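PDB 6UUK: muramoyltetrapeptide carboxypeptidase from Oxalobacter formigenes OXCC13, which cleaves the L,D-peptide bond of muramoyl tetrapeptides, releasing the terminal D-alanine of the peptidoglycan stem. Local coordinates for the interface of chains A and B. Sequence-based numbering; all coordinates share one arbitrary frame. Chains: chain A/B, Muramoyltetrapeptide carboxypeptidase.

Contact 1: the interface of chains A and B. Residues chain A 256-257, 260, 303; chain B 127, 130-131, 228.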
loop_
_atom_site.group_PDB
_atom_site.type_symbol
_atom_site.label_atom_id
_atom_site.label_comp_id
_atom_site.label_asym_id
_atom_site.label_seq_id
_atom_site.Cartn_x
_atom_site.Cartn_y
_atom_site.Cartn_z
ATOM N N GLU A 256 3.733 4.747 -9.072
ATOM C CA GLU A 256 2.538 5.281 -9.718
ATOM C C GLU A 256 1.267 4.742 -9.076
ATOM O O GLU A 256 0.261 5.457 -9.001
ATOM C CB GLU A 256 2.560 4.950 -11.211
ATOM C CG GLU A 256 1.347 5.448 -11.979
ATOM C CD GLU A 256 1.377 5.049 -13.440
ATOM O OE1 GLU A 256 2.484 4.882 -13.991
ATOM O OE2 GLU A 256 0.290 4.896 -14.036
ATOM N N ARG A 257 1.293 3.494 -8.604
ATOM C CA ARG A 257 0.107 2.909 -7.988
ATOM C C ARG A 257 -0.243 3.611 -6.682
ATOM O O ARG A 257 -1.418 3.896 -6.421
ATOM C CB ARG A 257 0.327 1.414 -7.754
ATOM C CG ARG A 257 -0.881 0.682 -7.194
ATOM C CD ARG A 257 -0.574 -0.794 -7.006
ATOM N NE ARG A 257 0.506 -1.007 -6.047
ATOM C CZ ARG A 257 1.102 -2.176 -5.839
ATOM N NH1 ARG A 257 0.729 -3.244 -6.530
ATOM N NH2 ARG A 257 2.077 -2.277 -4.946
ATOM N N LEU A 260 -1.645 7.059 -7.335
ATOM C CA LEU A 260 -3.025 7.047 -7.810
ATOM C C LEU A 260 -4.009 6.820 -6.670
ATOM O O LEU A 260 -5.159 7.265 -6.752
ATOM C CB LEU A 260 -3.203 5.979 -8.889
ATOM C CG LEU A 260 -2.605 6.306 -10.258
ATOM C CD1 LEU A 260 -2.668 5.098 -11.176
ATOM C CD2 LEU A 260 -3.324 7.493 -10.883
ATOM N N ARG A 303 -2.257 12.824 -16.179
ATOM C CA ARG A 303 -3.409 12.483 -15.352
ATOM C C ARG A 303 -3.693 13.565 -14.316
ATOM O O ARG A 303 -4.841 13.992 -14.150
ATOM C CB ARG A 303 -3.182 11.132 -14.667
ATOM C CG ARG A 303 -4.043 10.903 -13.430
ATOM C CD ARG A 303 -5.517 10.754 -13.779
ATOM N NE ARG A 303 -5.872 9.377 -14.103
ATOM C CZ ARG A 303 -6.317 8.494 -13.214
ATOM N NH1 ARG A 303 -6.461 8.845 -11.944
ATOM N NH2 ARG A 303 -6.618 7.260 -13.595
ATOM N N TYR B 127 -0.360 -5.276 -12.802
ATOM C CA TYR B 127 -0.506 -3.850 -13.092
ATOM C C TYR B 127 0.004 -3.500 -14.489
ATOM O O TYR B 127 0.126 -4.367 -15.354
ATOM C CB TYR B 127 0.226 -3.014 -12.035
ATOM C CG TYR B 127 -0.079 -1.532 -12.081
ATOM C CD1 TYR B 127 -1.043 -0.977 -11.249
ATOM C CD2 TYR B 127 0.604 -0.686 -12.947
ATOM C CE1 TYR B 127 -1.322 0.376 -11.283
ATOM C CE2 TYR B 127 0.331 0.668 -12.988
ATOM C CZ TYR B 127 -0.633 1.193 -12.153
ATOM O OH TYR B 127 -0.907 2.541 -12.190
ATOM N N THR B 130 -6.026 -0.222 -12.504
ATOM C CA THR B 130 -6.200 1.067 -11.842
ATOM C C THR B 130 -6.090 2.223 -12.831
ATOM O O THR B 130 -6.800 3.227 -12.694
ATOM C CB THR B 130 -5.168 1.221 -10.720
ATOM O OG1 THR B 130 -5.404 0.227 -9.714
ATOM C CG2 THR B 130 -5.251 2.602 -10.083
ATOM N N ARG B 131 -5.232 2.087 -13.845
ATOM C CA ARG B 131 -5.018 3.156 -14.815
ATOM C C ARG B 131 -6.253 3.472 -15.649
ATOM O O ARG B 131 -6.236 4.460 -16.391
ATOM C CB ARG B 131 -3.870 2.795 -15.757
ATOM C CG ARG B 131 -2.491 3.191 -15.268
ATOM C CD ARG B 131 -1.492 3.133 -16.414
ATOM N NE ARG B 131 -0.218 3.761 -16.076
ATOM C CZ ARG B 131 0.715 4.073 -16.968
ATOM N NH1 ARG B 131 1.847 4.643 -16.577
ATOM N NH2 ARG B 131 0.515 3.822 -18.255
ATOM N N HIS B 228 -4.833 -0.612 -1.244
ATOM C CA HIS B 228 -4.819 0.432 -2.262
ATOM C C HIS B 228 -6.191 1.069 -2.449
ATOM O O HIS B 228 -6.274 2.221 -2.890
ATOM C CB HIS B 228 -4.316 -0.148 -3.587
ATOM C CG HIS B 228 -4.439 0.787 -4.749
ATOM N ND1 HIS B 228 -3.835 2.025 -4.776
ATOM C CD2 HIS B 228 -5.095 0.661 -5.926
ATOM C CE1 HIS B 228 -4.116 2.623 -5.921
ATOM N NE2 HIS B 228 -4.877 1.817 -6.636
#
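A:Leu260 and the stem of A:Arg257 pack with B:Tyr127 in the tight, buried part of this patch between two copies of the enzyme. CD1 of A:Leu260 presses on the phenol OH of B:Tyr127 at 3.3 Å. The same methyl touches CG2 of B:Thr130 at 3.8 Å. CB of A:Arg257 lies 4.0 Å from CE1 of B:Tyr127. CG of A:Arg257 sits over the ring centre of B:His228, 4.0 Å above its plane. Toward the rim the contact turns polar. There the carboxylate of A:Glu256 meets the guanidinium of B:Arg131 at its edge, the two side chains crossing at about a right angle. A:Glu256 has CG anti to its backbone N (chi1 179°) and runs on extended to reach it. NH1 of B:Arg131 donates to the syn lone pair of A:Glu256 OE1 at 2.7 Å, close to straight (167° at the hydrogen). NE of B:Arg131 faces OE2 in a salt bridge whose modelled length is doubtful. The OH of B:Tyr127 adds a weak bond to A:Glu256 OE2. The loose side is at A:Arg303, whose NH2 stays 4.0 Å from the backbone O of B:Arg131 and which buries little surface. The patch sets helix 252-264 of chain A against the 3-10 turn 130-132 and helix 223-228 of chain B, and may support a dimer in solution.

Contact 2: the interface of chains A and B. Residues chain A 253, 257; chain B 96, 126-127, 225.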
loop_
_atom_site.group_PDB
_atom_site.type_symbol
_atom_site.label_atom_id
_atom_site.label_comp_id
_atom_site.label_asym_id
_atom_site.label_seq_id
_atom_site.Cartn_x
_atom_site.Cartn_y
_atom_site.Cartn_z
ATOM N N TYR A 253 6.112 1.544 -11.301
ATOM C CA TYR A 253 4.695 1.202 -11.340
ATOM C C TYR A 253 4.102 1.103 -9.939
ATOM O O TYR A 253 2.924 1.424 -9.746
ATOM C CB TYR A 253 4.479 -0.103 -12.113
ATOM C CG TYR A 253 4.485 -1.362 -11.270
ATOM C CD1 TYR A 253 3.299 -1.923 -10.817
ATOM C CD2 TYR A 253 5.674 -1.995 -10.942
ATOM C CE1 TYR A 253 3.298 -3.074 -10.052
ATOM C CE2 TYR A 253 5.685 -3.147 -10.179
ATOM C CZ TYR A 253 4.495 -3.681 -9.737
ATOM O OH TYR A 253 4.501 -4.828 -8.976
ATOM N N ARG A 257 1.293 3.494 -8.604
ATOM C CA ARG A 257 0.107 2.909 -7.988
ATOM C C ARG A 257 -0.243 3.611 -6.682
ATOM O O ARG A 257 -1.418 3.896 -6.421
ATOM C CB ARG A 257 0.327 1.414 -7.754
ATOM C CG ARG A 257 -0.881 0.682 -7.194
ATOM C CD ARG A 257 -0.574 -0.794 -7.006
ATOM N NE ARG A 257 0.506 -1.007 -6.047
ATOM C CZ ARG A 257 1.102 -2.176 -5.839
ATOM N NH1 ARG A 257 0.729 -3.244 -6.530
ATOM N NH2 ARG A 257 2.077 -2.277 -4.946
ATOM N N ARG B 96 4.964 -1.614 -20.724
ATOM C CA ARG B 96 4.811 -2.747 -19.821
ATOM C C ARG B 96 3.473 -3.454 -19.999
ATOM O O ARG B 96 3.368 -4.648 -19.695
ATOM C CB ARG B 96 4.979 -2.251 -18.381
ATOM C CG ARG B 96 4.604 -3.225 -17.281
ATOM C CD ARG B 96 4.581 -2.505 -15.942
ATOM N NE ARG B 96 4.251 -3.389 -14.830
ATOM C CZ ARG B 96 5.152 -4.058 -14.118
ATOM N NH1 ARG B 96 6.441 -3.947 -14.408
ATOM N NH2 ARG B 96 4.765 -4.839 -13.120
ATOM N N GLY B 126 -0.390 -8.069 -12.927
ATOM C CA GLY B 126 0.796 -7.378 -12.465
ATOM C C GLY B 126 0.812 -5.909 -12.833
ATOM O O GLY B 126 1.869 -5.355 -13.149
ATOM N N TYR B 127 -0.360 -5.276 -12.802
ATOM C CA TYR B 127 -0.506 -3.850 -13.092
ATOM C C TYR B 127 0.004 -3.500 -14.489
ATOM O O TYR B 127 0.126 -4.367 -15.354
ATOM C CB TYR B 127 0.226 -3.014 -12.035
ATOM C CG TYR B 127 -0.079 -1.532 -12.081
ATOM C CD1 TYR B 127 -1.043 -0.977 -11.249
ATOM C CD2 TYR B 127 0.604 -0.686 -12.947
ATOM C CE1 TYR B 127 -1.322 0.376 -11.283
ATOM C CE2 TYR B 127 0.331 0.668 -12.988
ATOM C CZ TYR B 127 -0.633 1.193 -12.153
ATOM O OH TYR B 127 -0.907 2.541 -12.190
HETATM N N MSE B 225 -4.015 -4.747 -3.158
HETATM C CA MSE B 225 -5.007 -4.036 -3.953
HETATM C C MSE B 225 -6.160 -3.537 -3.088
HETATM O O MSE B 225 -6.795 -2.534 -3.408
HETATM C CB MSE B 225 -5.534 -4.934 -5.074
HETATM C CG MSE B 225 -4.436 -5.615 -5.870
HETATM SE SE MSE B 225 -3.110 -4.356 -6.550
HETATM C CE MSE B 225 -1.705 -5.625 -7.020
#
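Helix 252-264 of chain A, through A:Tyr253 and A:Arg257, meets two loop segments of chain B, one with B:Arg96 and one with B:Gly126 and B:Tyr127, and also helix 223-228 with B:Met225. The guanidinium of B:Arg96 stacks on a face of the A:Tyr253 ring, with the planes 17° apart. Its NH2 sits over the middle of the ring, 3.5 Å from the centroid, as a cation-pi contact. The arm of B:Arg96 is extended, with CG anti to the backbone N (chi1 169°), which carries the guanidinium out over the tyrosine face. The same NH2 of B:Arg96 donates to the backbone O of B:Gly126 at 2.9 Å, nearly within the guanidinium plane. That bond would limit rotation of the group and help keep it flat against the ring. The two tyrosine side chains run past each other in opposite directions, B:Tyr127 CB 3.5 Å from A:Tyr253 CD1. A:Arg257 bends at its third torsion (chi3 62°), and its NH1 meets the methyl CE of B:Met225, a selenomethionine, at 3.4 Å. The contact across the chains is thus aromatic, cation-pi and van der Waals in character. Its centre is about 8 Å from B:Ser152, the predicted nucleophile, so the chain A helix packs beside the active-site region of chain B.

Contact 3: the interface of chains A and B. Residues chain A 95, 97, 101, 127, 131; chain B 256, 260, 291, 299.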
loop_
_atom_site.group_PDB
_atom_site.type_symbol
_atom_site.label_atom_id
_atom_site.label_comp_id
_atom_site.label_asym_id
_atom_site.label_seq_id
_atom_site.Cartn_x
_atom_site.Cartn_y
_atom_site.Cartn_z
ATOM N N GLU A 95 11.150 -8.431 19.789
ATOM C CA GLU A 95 11.114 -8.886 18.392
ATOM C C GLU A 95 11.819 -7.836 17.536
ATOM O O GLU A 95 12.963 -7.467 17.849
ATOM C CB GLU A 95 9.671 -9.192 18.007
ATOM C CG GLU A 95 8.991 -10.212 18.905
ATOM C CD GLU A 95 7.515 -10.367 18.593
ATOM O OE1 GLU A 95 6.969 -9.514 17.861
ATOM O OE2 GLU A 95 6.902 -11.341 19.077
ATOM N N PHE A 97 11.104 -4.749 17.364
ATOM C CA PHE A 97 10.916 -3.440 17.966
ATOM C C PHE A 97 11.817 -3.268 19.183
ATOM O O PHE A 97 12.264 -4.237 19.801
ATOM C CB PHE A 97 9.449 -3.245 18.361
ATOM C CG PHE A 97 8.474 -3.726 17.320
ATOM C CD1 PHE A 97 8.068 -2.892 16.293
ATOM C CD2 PHE A 97 7.971 -5.017 17.368
ATOM C CE1 PHE A 97 7.175 -3.334 15.334
ATOM C CE2 PHE A 97 7.079 -5.464 16.411
ATOM C CZ PHE A 97 6.680 -4.622 15.394
ATOM N N ASP A 101 4.535 -2.380 22.537
ATOM C CA ASP A 101 3.776 -1.234 22.048
ATOM C C ASP A 101 3.527 -0.220 23.157
ATOM O O ASP A 101 3.632 0.991 22.932
ATOM C CB ASP A 101 2.454 -1.698 21.437
ATOM C CG ASP A 101 2.652 -2.538 20.191
ATOM O OD1 ASP A 101 3.818 -2.784 19.818
ATOM O OD2 ASP A 101 1.642 -2.952 19.584
ATOM N N TYR A 127 9.295 -0.202 10.958
ATOM C CA TYR A 127 7.869 -0.452 11.104
ATOM C C TYR A 127 7.535 -0.523 12.586
ATOM O O TYR A 127 8.281 -1.121 13.365
ATOM C CB TYR A 127 7.452 -1.751 10.402
ATOM C CG TYR A 127 6.037 -2.189 10.708
ATOM C CD1 TYR A 127 4.954 -1.620 10.049
ATOM C CD2 TYR A 127 5.782 -3.175 11.654
ATOM C CE1 TYR A 127 3.660 -2.016 10.327
ATOM C CE2 TYR A 127 4.491 -3.578 11.938
ATOM C CZ TYR A 127 3.434 -2.995 11.271
ATOM O OH TYR A 127 2.146 -3.393 11.549
ATOM N N ARG A 131 1.401 1.192 15.118
ATOM C CA ARG A 131 0.938 0.592 16.364
ATOM C C ARG A 131 0.808 1.632 17.468
ATOM O O ARG A 131 0.009 1.457 18.396
ATOM C CB ARG A 131 1.896 -0.515 16.808
ATOM C CG ARG A 131 1.968 -1.720 15.889
ATOM C CD ARG A 131 2.862 -2.788 16.502
ATOM N NE ARG A 131 2.764 -4.073 15.819
ATOM C CZ ARG A 131 3.314 -5.196 16.268
ATOM N NH1 ARG A 131 4.000 -5.191 17.403
ATOM N NH2 ARG A 131 3.178 -6.326 15.587
ATOM N N GLU B 256 0.768 -7.018 8.247
ATOM C CA GLU B 256 0.140 -6.333 9.373
ATOM C C GLU B 256 -0.074 -4.856 9.080
ATOM O O GLU B 256 -1.050 -4.264 9.554
ATOM C CB GLU B 256 0.995 -6.497 10.629
ATOM C CG GLU B 256 0.282 -6.148 11.922
ATOM C CD GLU B 256 1.216 -6.152 13.115
ATOM O OE1 GLU B 256 1.949 -5.158 13.299
ATOM O OE2 GLU B 256 1.227 -7.153 13.862
ATOM N N LEU B 260 -3.598 -2.988 9.083
ATOM C CA LEU B 260 -3.882 -1.857 9.958
ATOM C C LEU B 260 -4.545 -0.715 9.199
ATOM O O LEU B 260 -5.360 0.015 9.774
ATOM C CB LEU B 260 -2.599 -1.371 10.634
ATOM C CG LEU B 260 -2.108 -2.199 11.823
ATOM C CD1 LEU B 260 -0.850 -1.589 12.419
ATOM C CD2 LEU B 260 -3.199 -2.321 12.876
ATOM N N TYR B 291 9.835 -12.705 15.352
ATOM C CA TYR B 291 8.668 -12.177 14.661
ATOM C C TYR B 291 8.429 -12.957 13.376
ATOM O O TYR B 291 9.354 -13.166 12.585
ATOM C CB TYR B 291 8.848 -10.690 14.353
ATOM C CG TYR B 291 7.599 -10.026 13.816
ATOM C CD1 TYR B 291 7.354 -9.960 12.451
ATOM C CD2 TYR B 291 6.663 -9.469 14.678
ATOM C CE1 TYR B 291 6.212 -9.356 11.958
ATOM C CE2 TYR B 291 5.518 -8.864 14.194
ATOM C CZ TYR B 291 5.298 -8.809 12.834
ATOM O OH TYR B 291 4.161 -8.207 12.349
ATOM N N TRP B 299 -0.905 -10.843 17.457
ATOM C CA TRP B 299 -1.096 -9.414 17.675
ATOM C C TRP B 299 -2.311 -8.895 16.918
ATOM O O TRP B 299 -2.979 -7.964 17.384
ATOM C CB TRP B 299 0.157 -8.644 17.259
ATOM C CG TRP B 299 0.125 -7.193 17.634
ATOM C CD1 TRP B 299 0.626 -6.631 18.771
ATOM C CD2 TRP B 299 -0.441 -6.119 16.871
ATOM N NE1 TRP B 299 0.408 -5.274 18.765
ATOM C CE2 TRP B 299 -0.245 -4.936 17.609
ATOM C CE3 TRP B 299 -1.094 -6.045 15.638
ATOM C CZ2 TRP B 299 -0.678 -3.692 17.153
ATOM C CZ3 TRP B 299 -1.523 -4.810 15.187
ATOM C CH2 TRP B 299 -1.313 -3.651 15.943
#
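A:Arg131 holds CG anti to its carbonyl carbon (chi1 -65°) and extends to NE, which lays its guanidinium flat over the face of the B:Trp299 indole. B:Glu256 turns CG anti to its backbone N (chi1 -165°) and brings its carboxylate to the guanidinium rim. This is a subunit contact of a peptidase S66 enzyme, the LD-carboxypeptidase family. The grip is side-on. NE of A:Arg131 donates to OE1 of B:Glu256 at 2.9 Å, and NH2 donates to the syn lone pair of OE2 at 2.7 Å. NH2 also reaches OE1. The phenol OH of A:Tyr127 takes the anti lone pair of OE1 of B:Glu256 at 2.5 Å, so three donors converge on one oxygen and would probably stabilise its negative charge. The guanidinium and indole planes are 5° apart, with NE of A:Arg131 3.8 Å from the centroid of the B:Trp299 six-membered ring. A:Phe97 CZ backs the opposite face, 3.4 Å from the guanidinium plane. An alanine in place of A:Arg131 would probably leave the B:Glu256 carboxylate without its charged mate and open a gap between A:Phe97 and the indole. B:Trp299 NE1 donates to OD2 of A:Asp101 at 2.8 Å, on a bent path. Within chain A, a weak salt bridge from A:Asp101 OD1 would help position A:Arg131. OE1 of A:Glu95 approaches the B:Tyr291 ring at its edge, 3.2 Å from CD2.

Contact 1 and contact 2 adjoin, with the centres of their C-alpha atoms about 7 Å apart, and they share A:Arg257 and B:Tyr127. Contact 3 lies, centre to centre, about 28 Å from contact 1 and 27 Å from contact 2. It reuses some of the same elements with the chains exchanged: helix 252-264 now comes from chain B, and A:Tyr127 and A:Arg131 from chain A. Contacts 1 and 3 therefore show related halves of a two-fold interface. The centre of contact 3 lies about 14 Å from A:Ser152. The assembly thus sets a helix of each subunit near the predicted nucleophile region of the other.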